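Local coordinates for archaeosine synthase (Pyrobaculum calidifontis, PDB 5K0P), which converts the nitrile group of preQ0-modified archaeal tRNA into the formamidine of archaeosine, using free ammonium as amino donor, at residues E18-I23 with R56-H62; Y36-V42 with V77-Y81; M51-Y55 with D68-V73; P80-T85 with V97-G103. All blocks are in the same frame, centred on the assembly; numbering follows the deposited sequence. Where two conformers were deposited one is given.

How the contacts relate
Contact 3 is the most buried of the four, its centre about 6 Å from that of the chain; the other three are partly buried. It joins the two helices, whereas contact 4 pairs two strands of the sheet, and the two touch where Leu70 rests on Val82, Val84 and Ala99. Contact 2 shares Pro80 and Tyr81 with contact 4 and lies on the opposite side of the chain's centre from contact 1, about 28 Å away between centres. The chemistry changes accordingly: side-chain packing with a few polar links in contact 3, regular backbone bonds in contact 4, prolines and waters in contact 2, and charges, waters and a substrate-binding histidine in contact 1.

Contact 1: residues E18-I23 with R56-H62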
loop_
_atom_site.group_PDB
_atom_site.type_symbol
_atom_site.label_atom_id
_atom_site.label_comp_id
_atom_site.label_asym_id
_atom_site.label_seq_id
_atom_site.Cartn_x
_atom_site.Cartn_y
_atom_site.Cartn_z
ATOM N N GLU A 18 22.341 -1.722 14.348
ATOM C CA GLU A 18 22.095 -1.175 15.635
ATOM C C GLU A 18 23.362 -0.604 16.265
ATOM O O GLU A 18 24.474 -1.013 15.915
ATOM C CB GLU A 18 21.364 -2.175 16.575
ATOM C CG GLU A 18 22.190 -3.274 17.069
ATOM C CD GLU A 18 21.476 -4.187 18.073
ATOM O OE1 GLU A 18 22.105 -4.490 19.144
ATOM O OE2 GLU A 18 20.344 -4.640 17.761
ATOM N N SER A 19 23.173 0.365 17.141
ATOM C CA SER A 19 24.268 0.934 17.914
ATOM C C SER A 19 23.725 1.087 19.330
ATOM O O SER A 19 22.630 0.583 19.647
ATOM C CB SER A 19 24.675 2.256 17.305
ATOM O OG SER A 19 23.597 3.189 17.202
ATOM N N VAL A 20 24.450 1.782 20.190
ATOM C CA VAL A 20 23.993 2.109 21.519
ATOM C C VAL A 20 23.893 3.658 21.643
ATOM O O VAL A 20 24.825 4.400 21.311
ATOM C CB VAL A 20 24.914 1.470 22.605
ATOM C CG1 VAL A 20 24.374 1.837 23.985
ATOM C CG2 VAL A 20 25.046 -0.037 22.420
ATOM N N CYS A 21 22.721 4.137 22.063
ATOM C CA CYS A 21 22.468 5.557 22.202
ATOM C C CYS A 21 23.295 6.079 23.414
ATOM O O CYS A 21 23.123 5.550 24.537
ATOM C CB CYS A 21 20.979 5.803 22.437
ATOM S SG CYS A 21 20.571 7.487 22.914
ATOM N N PRO A 22 24.202 7.064 23.179
ATOM C CA PRO A 22 25.058 7.513 24.304
ATOM C C PRO A 22 24.293 8.147 25.386
ATOM O O PRO A 22 24.714 8.053 26.524
ATOM C CB PRO A 22 25.957 8.571 23.700
ATOM C CG PRO A 22 26.053 8.202 22.276
ATOM C CD PRO A 22 24.716 7.585 21.895
ATOM N N ILE A 23 23.180 8.804 25.076
ATOM C CA ILE A 23 22.448 9.512 26.105
ATOM C C ILE A 23 21.718 8.537 27.042
ATOM O O ILE A 23 21.827 8.663 28.249
ATOM C CB ILE A 23 21.491 10.553 25.496
ATOM C CG1 ILE A 23 22.287 11.776 24.992
ATOM C CG2 ILE A 23 20.465 10.984 26.543
ATOM C CD1 ILE A 23 22.791 11.690 23.559
ATOM N N ARG A 56 27.419 -2.524 16.552
ATOM C CA ARG A 56 26.648 -3.227 17.571
ATOM C C ARG A 56 27.443 -3.061 18.869
ATOM O O ARG A 56 28.639 -3.203 18.893
ATOM C CB ARG A 56 26.526 -4.714 17.276
ATOM C CG ARG A 56 25.598 -5.110 16.108
ATOM C CD ARG A 56 25.686 -6.595 15.772
ATOM N NE ARG A 56 24.896 -7.354 16.717
ATOM C CZ ARG A 56 23.587 -7.343 16.822
ATOM N NH1 ARG A 56 22.849 -6.664 15.961
ATOM N NH2 ARG A 56 22.983 -8.082 17.778
ATOM N N GLY A 57 26.763 -2.688 19.904
ATOM C CA GLY A 57 27.402 -2.418 21.176
ATOM C C GLY A 57 28.198 -1.152 21.301
ATOM O O GLY A 57 28.678 -0.919 22.375
ATOM N N ARG A 58 28.288 -0.336 20.246
ATOM C CA ARG A 58 29.124 0.860 20.289
ATOM C C ARG A 58 28.223 2.077 20.531
ATOM O O ARG A 58 27.148 2.249 19.936
ATOM C CB ARG A 58 29.901 0.974 18.984
ATOM C CG ARG A 58 30.824 2.208 18.903
ATOM C CD ARG A 58 31.713 2.255 17.619
ATOM N NE ARG A 58 32.204 3.620 17.352
ATOM C CZ ARG A 58 32.890 4.029 16.284
ATOM N NH1 ARG A 58 33.155 3.216 15.282
ATOM N NH2 ARG A 58 33.293 5.303 16.197
ATOM N N GLU A 59 28.655 2.915 21.435
ATOM C CA GLU A 59 27.949 4.155 21.764
ATOM C C GLU A 59 28.365 5.176 20.754
ATOM O O GLU A 59 29.520 5.572 20.683
ATOM C CB GLU A 59 28.293 4.692 23.202
ATOM C CG GLU A 59 27.642 3.845 24.310
ATOM C CD GLU A 59 27.715 4.424 25.716
ATOM O OE1 GLU A 59 28.016 5.658 25.896
ATOM O OE2 GLU A 59 27.443 3.584 26.655
ATOM N N ILE A 60 27.413 5.621 19.976
ATOM C CA ILE A 60 27.723 6.544 18.902
ATOM C C ILE A 60 26.446 7.176 18.452
ATOM O O ILE A 60 25.480 6.458 18.277
ATOM C CB ILE A 60 28.410 5.830 17.718
ATOM C CG1 ILE A 60 28.799 6.857 16.624
ATOM C CG2 ILE A 60 27.603 4.651 17.126
ATOM C CD1 ILE A 60 29.677 6.224 15.564
ATOM N N LEU A 61 26.413 8.490 18.293
ATOM C CA LEU A 61 25.184 9.149 17.769
ATOM C C LEU A 61 24.960 8.784 16.280
ATOM O O LEU A 61 25.948 8.599 15.543
ATOM C CB LEU A 61 25.321 10.670 17.832
ATOM C CG LEU A 61 25.453 11.209 19.217
ATOM C CD1 LEU A 61 25.879 12.653 19.098
ATOM C CD2 LEU A 61 24.168 11.055 20.026
ATOM N N HIS A 62 23.699 8.635 15.841
ATOM C CA HIS A 62 23.494 8.337 14.404
ATOM C C HIS A 62 24.060 9.400 13.431
ATOM O O HIS A 62 24.508 9.053 12.315
ATOM C CB HIS A 62 22.046 7.890 14.073
ATOM C CG HIS A 62 21.680 6.564 14.708
ATOM N ND1 HIS A 62 20.381 6.099 14.824
ATOM C CD2 HIS A 62 22.470 5.622 15.300
ATOM C CE1 HIS A 62 20.386 4.923 15.432
ATOM N NE2 HIS A 62 21.649 4.620 15.749
HETATM O O HOH W 1 23.810 -2.337 20.051
HETATM O O HOH W 2 20.004 -7.271 16.549
HETATM O O HOH W 3 23.270 5.043 18.782
HETATM O O HOH W 4 26.739 7.309 27.806
#
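Ser19 meets His62 at the edge of the imidazole: OG lies close to the ring plane, and NE2 of His62 donates to Ser19 OG over 2.8 Å, with a bent angle of 136° at the hydrogen. A chi1 of 56° places this hydroxyl between the backbone N and the carbonyl carbon of Ser19, where it accepts from the ring and donates to a water that in turn donates to Ile60 O. With NE2 on Ser19 and ND1 on Ser88 OG, both ring nitrogens of His62 are engaged, which fixes the ring's rotation; Phe30 meets it edge-to-face. His62 is a substrate-binding residue of this tunnel-fold enzyme, whose sites form between adjacent subunits. Cys21, the thioimide-forming nucleophile, points its CB away from 56-62, and its SG is covalently linked to a thiocyanate ion.

Between them Val20 and Glu59 form a single backbone bridge, held by Val20 N to Arg58 O at 2.7 Å and Ile60 N to Val20 O at 3.2 Å. CG1 of Val20 reaches Glu59 CG at 3.8 Å, while CG2 presses on Gly57 C at 3.5 Å. The carboxylate of Glu59 has its salt bridge outside, with Lys25. Farther back, Glu18 lays its carboxylate over one face of the Arg56 guanidinium, the planes 28° apart. Their salt bridge is long, 3.7 Å from Glu18 OE2 to Arg56 NH1, and a water links the same two atoms; Glu18 OE1 pairs more strongly with Lys49 of a second subunit.

Contact 2: residues Y36-V42 with V77-Y81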
loop_
_atom_site.group_PDB
_atom_site.type_symbol
_atom_site.label_atom_id
_atom_site.label_comp_id
_atom_site.label_asym_id
_atom_site.label_seq_id
_atom_site.Cartn_x
_atom_site.Cartn_y
_atom_site.Cartn_z
ATOM N N TYR A 36 26.634 4.299 -4.003
ATOM C CA TYR A 36 27.912 4.755 -4.533
ATOM C C TYR A 36 28.206 4.399 -5.982
ATOM O O TYR A 36 27.613 3.500 -6.540
ATOM C CB TYR A 36 29.053 4.222 -3.613
ATOM C CG TYR A 36 29.362 2.784 -3.803
ATOM C CD1 TYR A 36 28.558 1.835 -3.240
ATOM C CD2 TYR A 36 30.460 2.376 -4.589
ATOM C CE1 TYR A 36 28.841 0.463 -3.437
ATOM C CE2 TYR A 36 30.755 1.006 -4.794
ATOM C CZ TYR A 36 29.931 0.060 -4.225
ATOM O OH TYR A 36 30.145 -1.313 -4.469
ATOM N N ILE A 37 29.143 5.134 -6.599
ATOM C CA ILE A 37 29.606 4.824 -7.950
ATOM C C ILE A 37 30.934 4.148 -7.833
ATOM O O ILE A 37 31.897 4.771 -7.322
ATOM C CB ILE A 37 29.773 6.073 -8.812
ATOM C CG1 ILE A 37 28.434 6.735 -8.938
ATOM C CG2 ILE A 37 30.334 5.719 -10.239
ATOM C CD1 ILE A 37 28.455 8.007 -9.700
ATOM N N PRO A 38 31.030 2.882 -8.313
ATOM C CA PRO A 38 32.299 2.177 -8.286
ATOM C C PRO A 38 33.265 2.843 -9.234
ATOM O O PRO A 38 32.811 3.402 -10.278
ATOM C CB PRO A 38 31.944 0.782 -8.818
ATOM C CG PRO A 38 30.494 0.623 -8.516
ATOM C CD PRO A 38 29.928 2.001 -8.742
ATOM N N ARG A 39 34.567 2.809 -8.841
ATOM C CA ARG A 39 35.691 3.091 -9.733
ATOM C C ARG A 39 36.705 1.950 -9.652
ATOM O O ARG A 39 37.647 1.961 -8.824
ATOM C CB ARG A 39 36.389 4.437 -9.423
ATOM C CG ARG A 39 37.483 4.715 -10.490
ATOM C CD ARG A 39 38.530 5.774 -10.126
ATOM N NE ARG A 39 37.999 7.142 -10.133
ATOM C CZ ARG A 39 37.705 7.912 -9.063
ATOM N NH1 ARG A 39 37.208 9.140 -9.276
ATOM N NH2 ARG A 39 37.884 7.503 -7.795
ATOM N N GLY A 40 36.517 0.942 -10.474
ATOM C CA GLY A 40 37.358 -0.272 -10.363
ATOM C C GLY A 40 37.487 -1.029 -9.024
ATOM O O GLY A 40 38.434 -1.838 -8.840
ATOM N N ALA A 41 36.565 -0.772 -8.102
ATOM C CA ALA A 41 36.344 -1.681 -7.013
ATOM C C ALA A 41 34.892 -1.546 -6.582
ATOM O O ALA A 41 34.349 -0.414 -6.360
ATOM C CB ALA A 41 37.299 -1.398 -5.856
ATOM N N VAL A 42 34.261 -2.715 -6.538
ATOM C CA VAL A 42 32.963 -2.918 -5.955
ATOM C C VAL A 42 33.160 -3.359 -4.513
ATOM O O VAL A 42 34.004 -4.236 -4.223
ATOM C CB VAL A 42 32.134 -3.967 -6.744
ATOM C CG1 VAL A 42 30.936 -4.470 -5.933
ATOM C CG2 VAL A 42 31.706 -3.321 -8.042
ATOM N N VAL A 77 36.871 1.624 -1.000
ATOM C CA VAL A 77 36.820 1.608 -2.482
ATOM C C VAL A 77 36.966 2.916 -3.184
ATOM O O VAL A 77 36.785 2.939 -4.373
ATOM C CB VAL A 77 35.543 0.908 -3.032
ATOM C CG1 VAL A 77 35.412 -0.505 -2.495
ATOM C CG2 VAL A 77 34.286 1.668 -2.650
ATOM N N ASN A 78 37.298 3.989 -2.478
ATOM C CA ASN A 78 37.555 5.304 -3.074
ATOM C C ASN A 78 36.648 5.646 -4.230
ATOM O O ASN A 78 37.151 5.847 -5.325
ATOM C CB ASN A 78 39.035 5.402 -3.510
ATOM C CG ASN A 78 39.997 5.122 -2.354
ATOM O OD1 ASN A 78 40.494 3.957 -2.153
ATOM N ND2 ASN A 78 40.239 6.171 -1.544
ATOM N N PRO A 79 35.308 5.660 -4.006
ATOM C CA PRO A 79 34.386 5.888 -5.100
ATOM C C PRO A 79 34.244 7.368 -5.315
ATOM O O PRO A 79 34.406 8.087 -4.369
ATOM C CB PRO A 79 33.076 5.317 -4.561
ATOM C CG PRO A 79 33.172 5.522 -3.136
ATOM C CD PRO A 79 34.587 5.484 -2.739
ATOM N N PRO A 80 33.979 7.824 -6.546
ATOM C CA PRO A 80 33.795 9.271 -6.771
ATOM C C PRO A 80 32.519 9.861 -6.194
ATOM O O PRO A 80 32.384 11.095 -6.189
ATOM C CB PRO A 80 33.678 9.383 -8.310
ATOM C CG PRO A 80 33.260 8.041 -8.769
ATOM C CD PRO A 80 33.946 7.083 -7.829
ATOM N N TYR A 81 31.573 9.008 -5.798
ATOM C CA TYR A 81 30.334 9.448 -5.180
ATOM C C TYR A 81 29.930 8.363 -4.197
ATOM O O TYR A 81 29.953 7.176 -4.527
ATOM C CB TYR A 81 29.170 9.626 -6.202
ATOM C CG TYR A 81 27.806 9.823 -5.571
ATOM C CD1 TYR A 81 27.524 10.942 -4.846
ATOM C CD2 TYR A 81 26.799 8.866 -5.716
ATOM C CE1 TYR A 81 26.306 11.138 -4.272
ATOM C CE2 TYR A 81 25.553 9.039 -5.137
ATOM C CZ TYR A 81 25.321 10.167 -4.398
ATOM O OH TYR A 81 24.069 10.309 -3.842
HETATM O O HOH W 5 34.986 2.111 -6.348
HETATM O O HOH W 6 38.345 3.550 -6.742
#
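Val77, Arg39 and Ile37 lose the most surface here. Val77 directs its CB at the loop beyond Ile37: CG1 lies 4.0 Å from Ala41 CB, and CG2 lies 4.2 Å from CE2 of the Tyr36 ring. One water accepts from Arg39 N and donates to both Ala41 O and Val77 O, closing the loop onto the helix end. Arg39 sends its CG anti to the backbone N (chi1 -175°) and then bends at chi3, which brings the guanidinium face over Pro80 CD, 4.0 Å from CZ; its NH2 stands 3.1 Å from Asn78 O. Ile37 works through both backbone and side chain. Its N donates to Tyr81 O at 3.0 Å, while CG2 touches Pro80 CG and CD1 reaches Tyr81 CB at 3.9 Å. Its carbonyl O, packed against Pro79 CB and Pro80 CD, is buried without a polar partner in the model. An alanine here would keep the backbone bond but is likely to open a gap beside Pro80 and the CB of Tyr81. Strand 27-37 thus joins strand 81-90 across the two intervening helices, the beta-beta-alpha-alpha-beta-beta order of the tunnel fold.

Contact 3: residues M51-Y55 with D68-V73; sequences MVDSY and DLLEKV
Helices 45-53 and 62-77 form the helical layer that lies against one face of the tunnel-fold sheet, and here Met51 of the first, and Tyr55 just after it, turn onto Leu69 and Lys72 of the second. Toward the sheet, Met51 CB packs on Leu69 CD1 at 3.8 Å, and Val32 and Val84 of the strands touch Leu69. The Met51 chain is extended beyond CG, carrying SD against Lys72 CB and Val73 CG2 (4.0 Å from SD) and CE to Lys72 O at 3.6 Å. Tyr55 donates through OH to Asp68 OD2 over 2.7 Å. This oxygen lies near the plane of the ring, at its edge, and is met on its anti side, with ring and carboxylate planes 81° apart. The Lys72 chain runs in from the opposite direction, its CD 3.3 Å from Tyr55 OH. A phenylalanine in place of Tyr55 would remove the hydroxyl, and Asp68 OD2 would probably lose its short bond from that residue, with its ion pair to Arg58 long and weak. Ser54 OG sits over the centre of the Tyr55 ring, 3.8 Å above its plane; it donates to Met51 O and receives a weak bond from Lys72 NZ, 3.4 Å from OG.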
loop_
_atom_site.group_PDB
_atom_site.type_symbol
_atom_site.label_atom_id
_atom_site.label_comp_id
_atom_site.label_asym_id
_atom_site.label_seq_id
_atom_site.Cartn_x
_atom_site.Cartn_y
_atom_site.Cartn_z
ATOM N N MET A 51 30.942 -3.820 8.152
ATOM C CA MET A 51 31.033 -2.390 8.517
ATOM C C MET A 51 29.813 -1.984 9.350
ATOM O O MET A 51 29.944 -1.398 10.414
ATOM C CB MET A 51 31.090 -1.521 7.280
ATOM C CG MET A 51 32.384 -1.611 6.460
ATOM S SD MET A 51 32.194 -0.573 4.991
ATOM C CE MET A 51 33.800 -0.868 4.266
ATOM N N VAL A 52 28.636 -2.397 8.907
ATOM C CA VAL A 52 27.439 -1.996 9.563
ATOM C C VAL A 52 27.359 -2.702 10.951
ATOM O O VAL A 52 26.988 -2.045 11.902
ATOM C CB VAL A 52 26.172 -2.354 8.744
ATOM C CG1 VAL A 52 24.924 -2.097 9.527
ATOM C CG2 VAL A 52 26.130 -1.516 7.444
ATOM N N ASP A 53 27.621 -4.010 11.006
ATOM C CA ASP A 53 27.590 -4.718 12.279
ATOM C C ASP A 53 28.655 -4.234 13.247
ATOM O O ASP A 53 28.543 -4.506 14.406
ATOM C CB ASP A 53 27.731 -6.232 12.093
ATOM C CG ASP A 53 26.497 -6.848 11.462
ATOM O OD1 ASP A 53 25.454 -6.206 11.484
ATOM O OD2 ASP A 53 26.537 -7.933 10.884
ATOM N N SER A 54 29.683 -3.539 12.772
ATOM C CA SER A 54 30.716 -3.092 13.697
ATOM C C SER A 54 30.190 -2.212 14.788
ATOM O O SER A 54 30.846 -2.083 15.813
ATOM C CB SER A 54 31.871 -2.374 12.980
ATOM O OG SER A 54 31.451 -1.142 12.404
ATOM N N TYR A 55 29.055 -1.559 14.564
ATOM C CA TYR A 55 28.496 -0.573 15.512
ATOM C C TYR A 55 27.674 -1.221 16.661
ATOM O O TYR A 55 27.279 -0.548 17.619
ATOM C CB TYR A 55 27.642 0.489 14.759
ATOM C CG TYR A 55 28.419 1.263 13.733
ATOM C CD1 TYR A 55 29.303 2.226 14.105
ATOM C CD2 TYR A 55 28.244 1.026 12.351
ATOM C CE1 TYR A 55 30.075 2.894 13.135
ATOM C CE2 TYR A 55 29.016 1.640 11.408
ATOM C CZ TYR A 55 29.913 2.607 11.773
ATOM O OH TYR A 55 30.658 3.269 10.770
ATOM N N ASP A 68 30.791 8.294 9.859
ATOM C CA ASP A 68 31.807 7.270 10.071
ATOM C C ASP A 68 31.718 6.169 9.001
ATOM O O ASP A 68 32.730 5.746 8.462
ATOM C CB ASP A 68 31.688 6.666 11.472
ATOM C CG ASP A 68 32.850 5.821 11.810
ATOM O OD1 ASP A 68 33.963 6.357 11.890
ATOM O OD2 ASP A 68 32.665 4.629 11.940
ATOM N N LEU A 69 30.506 5.732 8.699
ATOM C CA LEU A 69 30.284 4.687 7.720
ATOM C C LEU A 69 30.675 5.218 6.321
ATOM O O LEU A 69 31.246 4.494 5.552
ATOM C CB LEU A 69 28.810 4.177 7.781
ATOM C CG LEU A 69 28.412 3.034 6.796
ATOM C CD1 LEU A 69 29.324 1.826 6.979
ATOM C CD2 LEU A 69 26.949 2.581 6.979
ATOM N N LEU A 70 30.387 6.467 6.007
ATOM C CA LEU A 70 30.888 7.104 4.741
ATOM C C LEU A 70 32.357 7.019 4.578
ATOM O O LEU A 70 32.885 6.666 3.462
ATOM C CB LEU A 70 30.449 8.553 4.676
ATOM C CG LEU A 70 30.814 9.220 3.354
ATOM C CD1 LEU A 70 29.626 9.814 2.649
ATOM C CD2 LEU A 70 31.800 10.316 3.613
ATOM N N GLU A 71 33.034 7.304 5.710
ATOM C CA GLU A 71 34.483 7.285 5.750
ATOM C C GLU A 71 34.956 5.860 5.598
ATOM O O GLU A 71 35.933 5.679 4.861
ATOM C CB GLU A 71 35.091 8.002 6.956
ATOM C CG GLU A 71 35.061 9.536 6.842
ATOM C CD GLU A 71 35.707 10.121 5.511
ATOM O OE1 GLU A 71 36.814 9.724 5.002
ATOM O OE2 GLU A 71 35.079 11.029 4.936
ATOM N N LYS A 72 34.256 4.866 6.182
ATOM C CA LYS A 72 34.620 3.484 5.950
ATOM C C LYS A 72 34.543 3.052 4.506
ATOM O O LYS A 72 35.463 2.347 3.988
ATOM C CB LYS A 72 33.759 2.547 6.762
ATOM C CG LYS A 72 34.283 2.465 8.163
ATOM C CD LYS A 72 33.197 2.083 9.117
ATOM C CE LYS A 72 33.731 2.055 10.533
ATOM N NZ LYS A 72 33.901 0.652 10.837
ATOM N N VAL A 73 33.451 3.461 3.849
ATOM C CA VAL A 73 33.227 3.074 2.461
ATOM C C VAL A 73 34.221 3.799 1.545
ATOM O O VAL A 73 34.748 3.197 0.634
ATOM C CB VAL A 73 31.783 3.332 1.994
ATOM C CG1 VAL A 73 31.631 2.993 0.492
ATOM C CG2 VAL A 73 30.821 2.519 2.833
#

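Contact 4: residues P80-T85 with V97-G103; sequences PYVKVT and VVAESGG
Val82 and Ser101 face each other as an antiparallel hydrogen-bonded pair, each giving its N-H to the other's carbonyl: Val82 N to Ser101 O is 2.9 Å, and Ser101 N to Val82 O is 2.8 Å. Val84 and Ala99 repeat the exchange two residues on, with 2.8 Å from Val84 N to Ala99 O and a nearly straight 171° at the hydrogen. A fifth bond, Gly103 N to Pro80 O at 3.1 Å, closes the end of the pairing. The strand axes run 174° apart in this beta hairpin of strands 81-90 and 93-102.

Lys83 with Glu100, between these pairs, and Thr85 with Val98, just beyond the second, are non-hydrogen-bonded pairs. The backbones of Lys83 and Thr85 bond instead to Glu35 and Ser33 of strand 27-37, and that of Val98 pairs with a strand of a neighbouring subunit. Inside, the carbonyls also receive CA-H contacts, as from Lys83 CA to Ala99 O. Side by side and pointing the same way, Lys83 and Glu100 touch through CG atoms 3.8 Å apart, yet Lys83 NZ stays 5.9 Å from Glu100 OE1, so carbon rather than charge makes this pairing. Tyr81 adds CD1 against Gly103 CA at 3.4 Å. A side chain on Gly102 would run into Pro80 O. Two side-chain hydroxyls find partners outside the pairing: Tyr81 OH bonds to Glu35 and Ser101 OG to Lys74. Cohesion here therefore rests on main-chain bonds, which also carry the sheet into the next subunit of the decamer.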
loop_
_atom_site.group_PDB
_atom_site.type_symbol
_atom_site.label_atom_id
_atom_site.label_comp_id
_atom_site.label_asym_id
_atom_site.label_seq_id
_atom_site.Cartn_x
_atom_site.Cartn_y
_atom_site.Cartn_z
ATOM N N PRO A 80 33.979 7.824 -6.546
ATOM C CA PRO A 80 33.795 9.271 -6.771
ATOM C C PRO A 80 32.519 9.861 -6.194
ATOM O O PRO A 80 32.384 11.095 -6.189
ATOM C CB PRO A 80 33.678 9.383 -8.310
ATOM C CG PRO A 80 33.260 8.041 -8.769
ATOM C CD PRO A 80 33.946 7.083 -7.829
ATOM N N TYR A 81 31.573 9.008 -5.798
ATOM C CA TYR A 81 30.334 9.448 -5.180
ATOM C C TYR A 81 29.930 8.363 -4.197
ATOM O O TYR A 81 29.953 7.176 -4.527
ATOM C CB TYR A 81 29.170 9.626 -6.202
ATOM C CG TYR A 81 27.806 9.823 -5.571
ATOM C CD1 TYR A 81 27.524 10.942 -4.846
ATOM C CD2 TYR A 81 26.799 8.866 -5.716
ATOM C CE1 TYR A 81 26.306 11.138 -4.272
ATOM C CE2 TYR A 81 25.553 9.039 -5.137
ATOM C CZ TYR A 81 25.321 10.167 -4.398
ATOM O OH TYR A 81 24.069 10.309 -3.842
ATOM N N VAL A 82 29.545 8.804 -3.016
ATOM C CA VAL A 82 28.972 7.951 -1.933
ATOM C C VAL A 82 28.006 8.769 -1.142
ATOM O O VAL A 82 28.297 9.941 -0.802
ATOM C CB VAL A 82 30.000 7.510 -0.872
ATOM C CG1 VAL A 82 29.468 6.406 0.068
ATOM C CG2 VAL A 82 31.126 6.910 -1.553
ATOM N N LYS A 83 26.870 8.151 -0.820
ATOM C CA LYS A 83 25.924 8.703 0.083
ATOM C C LYS A 83 25.454 7.626 1.031
ATOM O O LYS A 83 25.159 6.501 0.610
ATOM C CB LYS A 83 24.734 9.291 -0.682
ATOM C CG LYS A 83 23.718 9.935 0.209
ATOM C CD LYS A 83 22.644 10.690 -0.552
ATOM C CE LYS A 83 21.610 9.713 -1.124
ATOM N NZ LYS A 83 20.401 10.376 -1.714
ATOM N N VAL A 84 25.362 8.011 2.312
ATOM C CA VAL A 84 24.935 7.170 3.393
ATOM C C VAL A 84 23.763 7.806 4.111
ATOM O O VAL A 84 23.871 8.944 4.532
ATOM C CB VAL A 84 26.045 7.011 4.430
ATOM C CG1 VAL A 84 25.556 6.143 5.602
ATOM C CG2 VAL A 84 27.301 6.417 3.802
ATOM N N THR A 85 22.710 7.034 4.362
ATOM C CA THR A 85 21.525 7.535 4.952
ATOM C C THR A 85 21.162 6.581 6.054
ATOM O O THR A 85 21.037 5.363 5.803
ATOM C CB THR A 85 20.310 7.641 3.964
ATOM O OG1 THR A 85 20.601 8.578 2.868
ATOM C CG2 THR A 85 19.122 8.223 4.741
ATOM N N VAL A 97 19.505 10.898 8.709
ATOM C CA VAL A 97 20.722 11.612 8.629
ATOM C C VAL A 97 21.438 11.171 7.419
ATOM O O VAL A 97 21.696 9.986 7.257
ATOM C CB VAL A 97 21.630 11.319 9.891
ATOM C CG1 VAL A 97 22.903 12.081 9.688
ATOM C CG2 VAL A 97 20.982 11.800 11.161
ATOM N N VAL A 98 21.898 12.129 6.604
ATOM C CA VAL A 98 22.549 11.811 5.343
ATOM C C VAL A 98 23.999 12.349 5.423
ATOM O O VAL A 98 24.228 13.521 5.864
ATOM C CB VAL A 98 21.787 12.478 4.149
ATOM C CG1 VAL A 98 22.446 12.218 2.827
ATOM C CG2 VAL A 98 20.291 12.120 4.123
ATOM N N ALA A 99 24.935 11.557 4.921
ATOM C CA ALA A 99 26.270 12.053 4.627
ATOM C C ALA A 99 26.582 11.733 3.195
ATOM O O ALA A 99 26.184 10.693 2.683
ATOM C CB ALA A 99 27.300 11.405 5.540
ATOM N N GLU A 100 27.298 12.643 2.544
ATOM C CA GLU A 100 27.554 12.565 1.106
ATOM C C GLU A 100 28.971 12.890 0.853
ATOM O O GLU A 100 29.596 13.645 1.590
ATOM C CB GLU A 100 26.811 13.646 0.391
ATOM C CG GLU A 100 25.350 13.373 0.290
ATOM C CD GLU A 100 24.645 14.230 -0.729
ATOM O OE1 GLU A 100 24.939 14.064 -1.904
ATOM O OE2 GLU A 100 23.758 15.024 -0.351
ATOM N N SER A 101 29.473 12.414 -0.250
ATOM C CA SER A 101 30.743 12.909 -0.755
ATOM C C SER A 101 30.816 12.667 -2.261
ATOM O O SER A 101 30.619 11.517 -2.686
ATOM C CB SER A 101 31.881 12.179 -0.086
ATOM O OG SER A 101 33.094 12.673 -0.588
ATOM N N GLY A 102 31.117 13.745 -3.018
ATOM C CA GLY A 102 31.351 13.713 -4.445
ATOM C C GLY A 102 30.029 13.765 -5.168
ATOM O O GLY A 102 29.091 14.444 -4.745
ATOM N N GLY A 103 29.948 13.037 -6.261
ATOM C CA GLY A 103 28.789 13.106 -7.117
ATOM C C GLY A 103 29.209 12.937 -8.534
ATOM O O GLY A 103 30.324 12.608 -8.794
#